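Local structure of sugar ABC transporter substrate-binding protein, BlMnBP1 (Bifidobacterium animalis subsp. lactis ATCC 27673, 6I5R) at residues Trp59-Tyr70 with Ile339-Phe350; Asp310-Ala318 with Phe373-Asp381. The protein binds mannobiose and probably hands manno-oligosaccharides derived from beta-mannan to its ABC transporter for uptake into the cell. All coordinates share one frame; numbering follows the deposited sequence.

Contact 1: Trp59-Tyr70 with Ile339-Phe350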
loop_
_atom_site.group_PDB
_atom_site.type_symbol
_atom_site.label_atom_id
_atom_site.label_comp_id
_atom_site.label_asym_id
_atom_site.label_seq_id
_atom_site.Cartn_x
_atom_site.Cartn_y
_atom_site.Cartn_z
ATOM N N TRP A 59 -2.493 16.451 -10.714
ATOM C CA TRP A 59 -2.528 17.286 -9.524
ATOM C C TRP A 59 -3.054 18.672 -9.848
ATOM O O TRP A 59 -3.859 19.226 -9.089
ATOM C CB TRP A 59 -1.147 17.387 -8.891
ATOM C CG TRP A 59 -0.840 16.160 -8.080
ATOM C CD1 TRP A 59 0.267 15.368 -8.181
ATOM C CD2 TRP A 59 -1.664 15.576 -7.065
ATOM N NE1 TRP A 59 0.196 14.340 -7.273
ATOM C CE2 TRP A 59 -0.983 14.432 -6.582
ATOM C CE3 TRP A 59 -2.905 15.909 -6.509
ATOM C CZ2 TRP A 59 -1.506 13.609 -5.579
ATOM C CZ3 TRP A 59 -3.428 15.086 -5.510
ATOM C CH2 TRP A 59 -2.727 13.946 -5.062
ATOM N N LYS A 60 -2.603 19.250 -10.965
ATOM C CA LYS A 60 -3.022 20.603 -11.310
ATOM C C LYS A 60 -4.530 20.693 -11.425
ATOM O O LYS A 60 -5.135 21.702 -11.023
ATOM C CB LYS A 60 -2.402 21.050 -12.628
ATOM C CG LYS A 60 -0.965 21.481 -12.597
ATOM C CD LYS A 60 -0.581 21.942 -13.986
ATOM C CE LYS A 60 0.703 22.725 -13.993
ATOM N NZ LYS A 60 1.797 21.995 -13.331
ATOM N N SER A 61 -5.150 19.652 -11.989
ATOM C CA SER A 61 -6.602 19.619 -12.162
ATOM C C SER A 61 -7.323 19.553 -10.821
ATOM O O SER A 61 -8.357 20.218 -10.630
ATOM C CB SER A 61 -6.991 18.433 -13.042
ATOM O OG SER A 61 -8.386 18.411 -13.284
ATOM N N TYR A 62 -6.813 18.736 -9.885
ATOM C CA TYR A 62 -7.392 18.697 -8.551
ATOM C C TYR A 62 -7.236 20.045 -7.855
ATOM O O TYR A 62 -8.178 20.550 -7.227
ATOM C CB TYR A 62 -6.722 17.622 -7.693
ATOM C CG TYR A 62 -7.150 16.232 -8.002
ATOM C CD1 TYR A 62 -8.398 15.786 -7.619
ATOM C CD2 TYR A 62 -6.303 15.349 -8.664
ATOM C CE1 TYR A 62 -8.805 14.501 -7.914
ATOM C CE2 TYR A 62 -6.684 14.060 -8.927
ATOM C CZ TYR A 62 -7.945 13.644 -8.564
ATOM O OH TYR A 62 -8.360 12.366 -8.844
ATOM N N ILE A 63 -6.048 20.644 -7.948
ATOM C CA ILE A 63 -5.819 21.887 -7.228
ATOM C C ILE A 63 -6.688 22.988 -7.806
ATOM O O ILE A 63 -7.218 23.832 -7.075
ATOM C CB ILE A 63 -4.330 22.250 -7.240
ATOM C CG1 ILE A 63 -3.587 21.147 -6.479
ATOM C CG2 ILE A 63 -4.130 23.657 -6.622
ATOM C CD1 ILE A 63 -2.119 21.091 -6.697
ATOM N N GLU A 64 -6.856 22.991 -9.124
ATOM C CA GLU A 64 -7.797 23.918 -9.744
ATOM C C GLU A 64 -9.204 23.744 -9.172
ATOM O O GLU A 64 -9.880 24.730 -8.839
ATOM C CB GLU A 64 -7.780 23.691 -11.251
ATOM C CG GLU A 64 -8.834 24.418 -11.981
ATOM C CD GLU A 64 -8.768 24.136 -13.455
ATOM O OE1 GLU A 64 -7.850 24.682 -14.093
ATOM O OE2 GLU A 64 -9.612 23.362 -13.982
ATOM N N ASP A 65 -9.681 22.501 -9.090
ATOM C CA ASP A 65 -11.003 22.259 -8.525
ATOM C C ASP A 65 -11.075 22.741 -7.085
ATOM O O ASP A 65 -12.049 23.382 -6.684
ATOM C CB ASP A 65 -11.364 20.780 -8.596
ATOM C CG ASP A 65 -11.604 20.320 -9.998
ATOM O OD1 ASP A 65 -11.930 21.164 -10.860
ATOM O OD2 ASP A 65 -11.478 19.121 -10.266
ATOM N N PHE A 66 -10.053 22.420 -6.283
ATOM C CA PHE A 66 -10.010 22.905 -4.917
ATOM C C PHE A 66 -10.044 24.428 -4.878
ATOM O O PHE A 66 -10.677 25.027 -3.998
ATOM C CB PHE A 66 -8.750 22.368 -4.248
ATOM C CG PHE A 66 -8.447 22.989 -2.907
ATOM C CD1 PHE A 66 -9.159 22.613 -1.781
ATOM C CD2 PHE A 66 -7.416 23.885 -2.765
ATOM C CE1 PHE A 66 -8.859 23.135 -0.554
ATOM C CE2 PHE A 66 -7.120 24.428 -1.527
ATOM C CZ PHE A 66 -7.854 24.050 -0.428
ATOM N N ASN A 67 -9.342 25.078 -5.810
ATOM C CA ASN A 67 -9.208 26.532 -5.722
ATOM C C ASN A 67 -10.502 27.238 -6.105
ATOM O O ASN A 67 -10.658 28.425 -5.817
ATOM C CB ASN A 67 -8.058 27.048 -6.592
ATOM C CG ASN A 67 -6.710 26.874 -5.936
ATOM O OD1 ASN A 67 -5.724 26.614 -6.596
ATOM N ND2 ASN A 67 -6.659 27.051 -4.630
ATOM N N LYS A 68 -11.440 26.538 -6.728
ATOM C CA LYS A 68 -12.757 27.135 -6.922
ATOM C C LYS A 68 -13.451 27.349 -5.589
ATOM O O LYS A 68 -14.248 28.290 -5.431
ATOM C CB LYS A 68 -13.608 26.260 -7.836
ATOM C CG LYS A 68 -12.964 25.979 -9.224
ATOM C CD LYS A 68 -13.931 25.278 -10.132
ATOM C CE LYS A 68 -13.238 24.419 -11.174
ATOM N NZ LYS A 68 -12.499 25.215 -12.162
ATOM N N MET A 69 -13.143 26.498 -4.605
ATOM C CA MET A 69 -13.749 26.594 -3.288
ATOM C C MET A 69 -12.911 27.425 -2.324
ATOM O O MET A 69 -13.484 28.167 -1.508
ATOM C CB MET A 69 -13.992 25.186 -2.732
ATOM C CG MET A 69 -14.703 25.184 -1.385
ATOM S SD MET A 69 -14.862 23.536 -0.671
ATOM C CE MET A 69 -15.879 22.687 -1.889
ATOM N N TYR A 70 -11.578 27.358 -2.429
ATOM C CA TYR A 70 -10.663 28.112 -1.573
ATOM C C TYR A 70 -9.614 28.749 -2.464
ATOM O O TYR A 70 -8.506 28.217 -2.618
ATOM C CB TYR A 70 -9.982 27.237 -0.519
ATOM C CG TYR A 70 -10.884 26.791 0.604
ATOM C CD1 TYR A 70 -11.075 27.583 1.731
ATOM C CD2 TYR A 70 -11.552 25.576 0.537
ATOM C CE1 TYR A 70 -11.913 27.184 2.768
ATOM C CE2 TYR A 70 -12.372 25.161 1.566
ATOM C CZ TYR A 70 -12.546 25.968 2.680
ATOM O OH TYR A 70 -13.368 25.555 3.701
ATOM N N ILE A 339 -7.991 21.612 5.839
ATOM C CA ILE A 339 -9.034 21.867 4.850
ATOM C C ILE A 339 -8.735 21.136 3.546
ATOM O O ILE A 339 -9.601 20.460 2.990
ATOM C CB ILE A 339 -9.188 23.381 4.627
ATOM C CG1 ILE A 339 -9.655 24.024 5.933
ATOM C CG2 ILE A 339 -10.135 23.661 3.479
ATOM C CD1 ILE A 339 -9.730 25.551 5.909
ATOM N N PHE A 340 -7.500 21.244 3.034
ATOM C CA PHE A 340 -7.173 20.559 1.788
ATOM C C PHE A 340 -7.285 19.039 1.933
ATOM O O PHE A 340 -7.768 18.358 1.027
ATOM C CB PHE A 340 -5.765 20.958 1.317
ATOM C CG PHE A 340 -5.363 20.278 0.040
ATOM C CD1 PHE A 340 -5.965 20.631 -1.156
ATOM C CD2 PHE A 340 -4.415 19.277 0.042
ATOM C CE1 PHE A 340 -5.647 19.986 -2.325
ATOM C CE2 PHE A 340 -4.081 18.624 -1.144
ATOM C CZ PHE A 340 -4.693 18.992 -2.323
ATOM N N VAL A 341 -6.826 18.480 3.054
ATOM C CA VAL A 341 -6.973 17.036 3.245
ATOM C C VAL A 341 -8.447 16.654 3.264
ATOM O O VAL A 341 -8.868 15.666 2.651
ATOM C CB VAL A 341 -6.262 16.587 4.535
ATOM C CG1 VAL A 341 -6.652 15.161 4.890
ATOM C CG2 VAL A 341 -4.766 16.695 4.382
ATOM N N LYS A 342 -9.263 17.409 3.983
ATOM C CA LYS A 342 -10.671 17.050 4.024
ATOM C C LYS A 342 -11.302 17.197 2.647
ATOM O O LYS A 342 -12.156 16.388 2.260
ATOM C CB LYS A 342 -11.418 17.904 5.045
ATOM C CG LYS A 342 -12.865 17.456 5.273
ATOM C CD LYS A 342 -13.422 17.978 6.610
ATOM C CE LYS A 342 -14.752 17.345 6.970
ATOM N NZ LYS A 342 -15.239 17.817 8.304
ATOM N N TRP A 343 -10.895 18.223 1.896
ATOM C CA TRP A 343 -11.381 18.379 0.529
ATOM C C TRP A 343 -10.953 17.184 -0.315
ATOM O O TRP A 343 -11.749 16.626 -1.081
ATOM C CB TRP A 343 -10.882 19.705 -0.098
ATOM C CG TRP A 343 -11.476 19.894 -1.480
ATOM C CD1 TRP A 343 -12.712 20.392 -1.778
ATOM C CD2 TRP A 343 -10.900 19.493 -2.724
ATOM N NE1 TRP A 343 -12.922 20.356 -3.131
ATOM C CE2 TRP A 343 -11.822 19.814 -3.737
ATOM C CE3 TRP A 343 -9.676 18.924 -3.087
ATOM C CZ2 TRP A 343 -11.582 19.539 -5.088
ATOM C CZ3 TRP A 343 -9.422 18.681 -4.438
ATOM C CH2 TRP A 343 -10.374 18.982 -5.415
ATOM N N MET A 344 -9.678 16.799 -0.211
ATOM C CA MET A 344 -9.219 15.608 -0.913
ATOM C C MET A 344 -10.078 14.403 -0.550
ATOM O O MET A 344 -10.486 13.629 -1.423
ATOM C CB MET A 344 -7.754 15.335 -0.582
ATOM C CG MET A 344 -6.756 16.212 -1.325
ATOM S SD MET A 344 -6.900 16.170 -3.127
ATOM C CE MET A 344 -6.680 14.409 -3.524
ATOM N N THR A 345 -10.377 14.239 0.740
ATOM C CA THR A 345 -11.098 13.058 1.198
ATOM C C THR A 345 -12.553 13.076 0.757
ATOM O O THR A 345 -13.058 12.081 0.238
ATOM C CB THR A 345 -11.014 12.944 2.724
ATOM O OG1 THR A 345 -9.642 12.884 3.112
ATOM C CG2 THR A 345 -11.723 11.690 3.201
ATOM N N GLU A 346 -13.246 14.201 0.945
ATOM C CA GLU A 346 -14.692 14.218 0.779
ATOM C C GLU A 346 -15.136 14.681 -0.593
ATOM O O GLU A 346 -16.188 14.227 -1.063
ATOM C CB GLU A 346 -15.347 15.123 1.820
ATOM C CG GLU A 346 -15.024 14.737 3.231
ATOM C CD GLU A 346 -16.104 15.140 4.195
ATOM O OE1 GLU A 346 -17.010 15.950 3.818
ATOM O OE2 GLU A 346 -16.070 14.616 5.336
ATOM N N ASP A 347 -14.339 15.519 -1.270
ATOM C CA ASP A 347 -14.812 16.209 -2.475
ATOM C C ASP A 347 -14.012 15.925 -3.743
ATOM O O ASP A 347 -14.592 15.970 -4.838
ATOM C CB ASP A 347 -14.816 17.741 -2.260
ATOM C CG ASP A 347 -15.955 18.234 -1.355
ATOM O OD1 ASP A 347 -16.673 17.432 -0.739
ATOM O OD2 ASP A 347 -16.140 19.461 -1.234
ATOM N N SER A 348 -12.713 15.648 -3.641
ATOM C CA SER A 348 -11.845 15.669 -4.815
ATOM C C SER A 348 -12.243 14.647 -5.866
ATOM O O SER A 348 -12.058 14.890 -7.067
ATOM C CB SER A 348 -10.395 15.402 -4.419
ATOM O OG SER A 348 -10.254 14.117 -3.885
ATOM N N GLY A 349 -12.680 13.462 -5.443
ATOM C CA GLY A 349 -12.810 12.341 -6.355
ATOM C C GLY A 349 -11.544 11.527 -6.557
ATOM O O GLY A 349 -11.529 10.641 -7.421
ATOM N N PHE A 350 -10.474 11.804 -5.803
ATOM C CA PHE A 350 -9.220 11.074 -5.991
ATOM C C PHE A 350 -9.440 9.558 -5.947
ATOM O O PHE A 350 -8.980 8.826 -6.826
ATOM C CB PHE A 350 -8.192 11.518 -4.933
ATOM C CG PHE A 350 -6.889 10.796 -5.024
ATOM C CD1 PHE A 350 -6.659 9.599 -4.318
ATOM C CD2 PHE A 350 -5.888 11.272 -5.829
ATOM C CE1 PHE A 350 -5.464 8.917 -4.438
ATOM C CE2 PHE A 350 -4.683 10.573 -5.941
ATOM C CZ PHE A 350 -4.482 9.398 -5.230
HETATM O O HOH W 1 -11.958 17.679 -7.806
#
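Phe66 and Trp343 both carry CG anti to the backbone N (chi1 170° and -176°), which lays the indole against the flank of helix 59-69. Phe66 CB sits over the six-membered ring, 3.6 Å from its centroid, while the phenyl ring meets the five-membered ring edge-to-face, Phe66 CD1 lying 3.6 Å from Trp343 CG. A second edge-to-face pair completes an aromatic cluster: Phe340 CD1 points at the centre of one Phe66 face, the ring planes 86° apart. Ser348 CA closes the other face of the indole, and Met69 CE meets its rim 3.9 Å from Trp343 CD1. Ile339 CG2 makes a CH-pi contact over one face of Tyr70, 3.6 Å from the ring centroid. Toward the start of helix 59-69, the Tyr62 ring edge faces Ser348 O, its CE1 3.4 Å away, and its hydroxyl hydrogen-bonds Asn353 ND2. The interface is mainly apolar; one water joins Asp65 OD2, which also forms a salt bridge with Lys57, to Ser348 O. This helix pair belongs to the layered periplasmic-binding-protein fold: Trp59 and Phe66 rest on strand 73-79, whereas Val341 and Met344 of helix 331-346 touch Tyr323 on strand 314-325.

Contact 2: Asp310-Ala318 with Phe373-Asp381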
loop_
_atom_site.group_PDB
_atom_site.type_symbol
_atom_site.label_atom_id
_atom_site.label_comp_id
_atom_site.label_asym_id
_atom_site.label_seq_id
_atom_site.Cartn_x
_atom_site.Cartn_y
_atom_site.Cartn_z
ATOM N N ASP A 310 -9.015 -22.257 4.331
ATOM C CA ASP A 310 -10.177 -23.061 4.714
ATOM C C ASP A 310 -11.314 -22.840 3.727
ATOM O O ASP A 310 -12.468 -22.594 4.103
ATOM C CB ASP A 310 -10.621 -22.715 6.137
ATOM C CG ASP A 310 -11.699 -23.641 6.673
ATOM O OD1 ASP A 310 -11.863 -24.767 6.150
ATOM O OD2 ASP A 310 -12.386 -23.219 7.622
ATOM N N GLY A 311 -10.970 -22.862 2.444
ATOM C CA GLY A 311 -11.957 -22.737 1.394
ATOM C C GLY A 311 -12.402 -21.338 1.026
ATOM O O GLY A 311 -13.285 -21.207 0.171
ATOM N N LYS A 312 -11.836 -20.286 1.621
ATOM C CA LYS A 312 -12.220 -18.929 1.265
ATOM C C LYS A 312 -10.977 -18.091 0.996
ATOM O O LYS A 312 -9.932 -18.290 1.615
ATOM C CB LYS A 312 -13.063 -18.251 2.386
ATOM C CG LYS A 312 -13.379 -16.757 2.141
ATOM C CD LYS A 312 -14.212 -16.511 0.886
ATOM C CE LYS A 312 -15.384 -15.514 1.164
ATOM N NZ LYS A 312 -16.666 -15.830 0.401
ATOM N N GLN A 313 -11.086 -17.188 0.050
ATOM C CA GLN A 313 -10.034 -16.226 -0.226
ATOM C C GLN A 313 -10.350 -14.940 0.516
ATOM O O GLN A 313 -11.518 -14.589 0.701
ATOM C CB GLN A 313 -9.918 -15.962 -1.719
ATOM C CG GLN A 313 -9.446 -17.163 -2.472
ATOM C CD GLN A 313 -8.888 -16.790 -3.798
ATOM O OE1 GLN A 313 -7.663 -16.787 -3.994
ATOM N NE2 GLN A 313 -9.765 -16.504 -4.736
ATOM N N TYR A 314 -9.290 -14.250 0.954
ATOM C CA TYR A 314 -9.393 -13.020 1.720
ATOM C C TYR A 314 -8.541 -11.929 1.088
ATOM O O TYR A 314 -7.494 -12.202 0.484
ATOM C CB TYR A 314 -8.922 -13.211 3.160
ATOM C CG TYR A 314 -9.801 -14.087 3.991
ATOM C CD1 TYR A 314 -9.706 -15.452 3.902
ATOM C CD2 TYR A 314 -10.723 -13.547 4.891
ATOM C CE1 TYR A 314 -10.503 -16.281 4.662
ATOM C CE2 TYR A 314 -11.523 -14.367 5.670
ATOM C CZ TYR A 314 -11.414 -15.745 5.526
ATOM O OH TYR A 314 -12.178 -16.604 6.271
ATOM N N ALA A 315 -9.005 -10.690 1.227
ATOM C CA ALA A 315 -8.248 -9.521 0.803
ATOM C C ALA A 315 -8.457 -8.418 1.830
ATOM O O ALA A 315 -9.598 -8.081 2.169
ATOM C CB ALA A 315 -8.676 -9.060 -0.600
ATOM N N THR A 316 -7.352 -7.872 2.336
ATOM C CA THR A 316 -7.398 -6.769 3.288
ATOM C C THR A 316 -7.556 -5.453 2.541
ATOM O O THR A 316 -6.869 -5.214 1.549
ATOM C CB THR A 316 -6.114 -6.712 4.119
ATOM O OG1 THR A 316 -5.995 -7.914 4.896
ATOM C CG2 THR A 316 -6.105 -5.478 5.014
ATOM N N ILE A 317 -8.462 -4.614 2.999
ATOM C CA ILE A 317 -8.534 -3.237 2.529
ATOM C C ILE A 317 -7.768 -2.369 3.500
ATOM O O ILE A 317 -7.995 -2.434 4.718
ATOM C CB ILE A 317 -9.978 -2.756 2.400
ATOM C CG1 ILE A 317 -10.667 -3.545 1.302
ATOM C CG2 ILE A 317 -9.972 -1.299 2.093
ATOM C CD1 ILE A 317 -12.149 -3.448 1.430
ATOM N N ALA A 318 -6.854 -1.571 2.965
ATOM C CA ALA A 318 -5.991 -0.755 3.790
ATOM C C ALA A 318 -5.726 0.546 3.051
ATOM O O ALA A 318 -6.033 0.683 1.861
ATOM C CB ALA A 318 -4.695 -1.495 4.144
ATOM N N PHE A 373 -13.913 -10.473 -7.387
ATOM C CA PHE A 373 -13.801 -10.488 -5.936
ATOM C C PHE A 373 -15.150 -10.757 -5.279
ATOM O O PHE A 373 -15.312 -10.534 -4.073
ATOM C CB PHE A 373 -13.220 -9.151 -5.476
ATOM C CG PHE A 373 -11.735 -9.087 -5.552
ATOM C CD1 PHE A 373 -11.094 -8.912 -6.766
ATOM C CD2 PHE A 373 -10.966 -9.226 -4.418
ATOM C CE1 PHE A 373 -9.726 -8.868 -6.828
ATOM C CE2 PHE A 373 -9.597 -9.195 -4.499
ATOM C CZ PHE A 373 -8.990 -9.014 -5.707
ATOM N N SER A 374 -16.115 -11.285 -6.044
ATOM C CA SER A 374 -17.468 -11.443 -5.539
ATOM C C SER A 374 -17.532 -12.459 -4.410
ATOM O O SER A 374 -18.333 -12.302 -3.484
ATOM C CB SER A 374 -18.385 -11.853 -6.693
ATOM O OG SER A 374 -18.018 -13.131 -7.203
ATOM N N ASP A 375 -16.699 -13.494 -4.465
ATOM C CA ASP A 375 -16.642 -14.510 -3.430
ATOM C C ASP A 375 -15.498 -14.278 -2.459
ATOM O O ASP A 375 -15.193 -15.162 -1.662
ATOM C CB ASP A 375 -16.478 -15.890 -4.037
ATOM C CG ASP A 375 -17.708 -16.361 -4.766
ATOM O OD1 ASP A 375 -18.772 -15.709 -4.642
ATOM O OD2 ASP A 375 -17.582 -17.398 -5.458
ATOM N N VAL A 376 -14.846 -13.144 -2.535
ATOM C CA VAL A 376 -13.717 -12.841 -1.661
ATOM C C VAL A 376 -14.207 -12.143 -0.398
ATOM O O VAL A 376 -15.036 -11.238 -0.451
ATOM C CB VAL A 376 -12.680 -11.976 -2.407
ATOM C CG1 VAL A 376 -11.654 -11.465 -1.439
ATOM C CG2 VAL A 376 -12.034 -12.796 -3.517
ATOM N N GLU A 377 -13.670 -12.538 0.751
ATOM C CA GLU A 377 -14.011 -11.872 2.001
ATOM C C GLU A 377 -13.093 -10.669 2.138
ATOM O O GLU A 377 -11.871 -10.821 2.266
ATOM C CB GLU A 377 -13.878 -12.803 3.196
ATOM C CG GLU A 377 -14.607 -12.250 4.409
ATOM C CD GLU A 377 -16.135 -12.311 4.275
ATOM O OE1 GLU A 377 -16.619 -13.230 3.557
ATOM O OE2 GLU A 377 -16.829 -11.436 4.866
ATOM N N LEU A 378 -13.673 -9.474 2.074
ATOM C CA LEU A 378 -12.907 -8.246 2.211
ATOM C C LEU A 378 -12.883 -7.845 3.681
ATOM O O LEU A 378 -13.940 -7.637 4.288
ATOM C CB LEU A 378 -13.512 -7.128 1.371
ATOM C CG LEU A 378 -13.619 -7.350 -0.131
ATOM C CD1 LEU A 378 -14.356 -6.207 -0.768
ATOM C CD2 LEU A 378 -12.239 -7.520 -0.697
ATOM N N ILE A 379 -11.680 -7.720 4.241
ATOM C CA ILE A 379 -11.486 -7.484 5.666
ATOM C C ILE A 379 -10.555 -6.290 5.849
ATOM O O ILE A 379 -9.864 -5.874 4.931
ATOM C CB ILE A 379 -10.909 -8.715 6.402
ATOM C CG1 ILE A 379 -9.661 -9.271 5.694
ATOM C CG2 ILE A 379 -11.977 -9.803 6.558
ATOM C CD1 ILE A 379 -9.019 -10.461 6.462
ATOM N N THR A 380 -10.508 -5.778 7.074
ATOM C CA THR A 380 -9.549 -4.760 7.466
ATOM C C THR A 380 -8.820 -5.215 8.724
ATOM O O THR A 380 -9.339 -6.004 9.522
ATOM C CB THR A 380 -10.208 -3.412 7.750
ATOM O OG1 THR A 380 -11.125 -3.582 8.835
ATOM C CG2 THR A 380 -10.921 -2.916 6.511
ATOM N N ASP A 381 -7.609 -4.708 8.884
ATOM C CA ASP A 381 -6.796 -5.081 10.030
ATOM C C ASP A 381 -7.436 -4.559 11.315
ATOM O O ASP A 381 -7.662 -3.355 11.470
ATOM C CB ASP A 381 -5.376 -4.532 9.878
ATOM C CG ASP A 381 -4.534 -5.317 8.918
ATOM O OD1 ASP A 381 -4.904 -6.457 8.577
ATOM O OD2 ASP A 381 -3.456 -4.810 8.543
HETATM O O HOH W 2 -13.350 -17.032 -2.051
HETATM O O HOH W 3 -3.915 -7.743 6.427
HETATM O O HOH W 4 -7.158 -8.295 7.618
HETATM O O HOH W 5 -6.654 -2.588 7.187
#
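Lys312 folds back at chi2 (62°) and bends again further out, so that its chain runs past Glu377; its outer end is crowded against Asp375 O and less surely placed. Its NZ stays 4.1 Å from Glu377 OE1, too far for a salt bridge, and its apparent bond to Asp375 O is doubtful for the same reason. With an alanine here, the aliphatic cover beside Glu377 would go and the carboxylate would probably be left without its nearby positive charge. The backbone of Gln313 already takes part in the parallel pairing: its O accepts from Glu377 N at 3.0 Å, almost straight at 171°. Tyr314 lays its ring alongside the Glu377 side chain, both pointing the same way, with Tyr314 CD2 3.7 Å from Glu377 CB. Ile379 reaches the same ring through CD1, since its CG1 lies between backbone N and carbonyl carbon (chi1 51°). Ala315 carries the next two rungs, its N donating to Glu377 O at 3.1 Å and its O accepting from Ile379 N at 3.0 Å; its methyl, on the other face, fits among Val376 CG1, Leu378 CD2 and the edge of the Phe373 ring. Thr316 OG1 is tied through two waters to Asp381 OD1, and its backbone N hydrogen-bonds Asn210 OD1. Ile317 N makes a short bond of 2.7 Å to Ile379 O, and Ile317 CD1 packs on Leu378 CB, 3.9 Å away. A water then spans Ile317 O and Asp381 N. The short strand 377-379 thus extends the mixed sheet beside strand 314-325. Val376 and Phe373 lean on Pro304 of strand 300-304, Asp381 touches helix 217-224, and Ala318 bonds to Val148 of strand 139-155.

Overall arrangement
The segments alternate along the chain: 59-70, 310-318, 339-350, then 373-381. The two centres lie 31 Å apart and the nearest atoms about 10 Å, without touching. Contact 1 is a buried helix pair, with the Phe350 side chain about 7 Å from a bound mannopyranose; contact 2 is a strand pairing nearer the surface, with the Ile317 side chain about 13 Å from a bound mannopyranose. Strand 314-325, interrupted by a bulge or short loop, passes from contact 2 to the pocket, where Asp320 and Tyr321 line the sugar site, and helix 331-346 after it reaches contact 1; this is consistent with a two-lobed binding protein that holds its ligand between lobes.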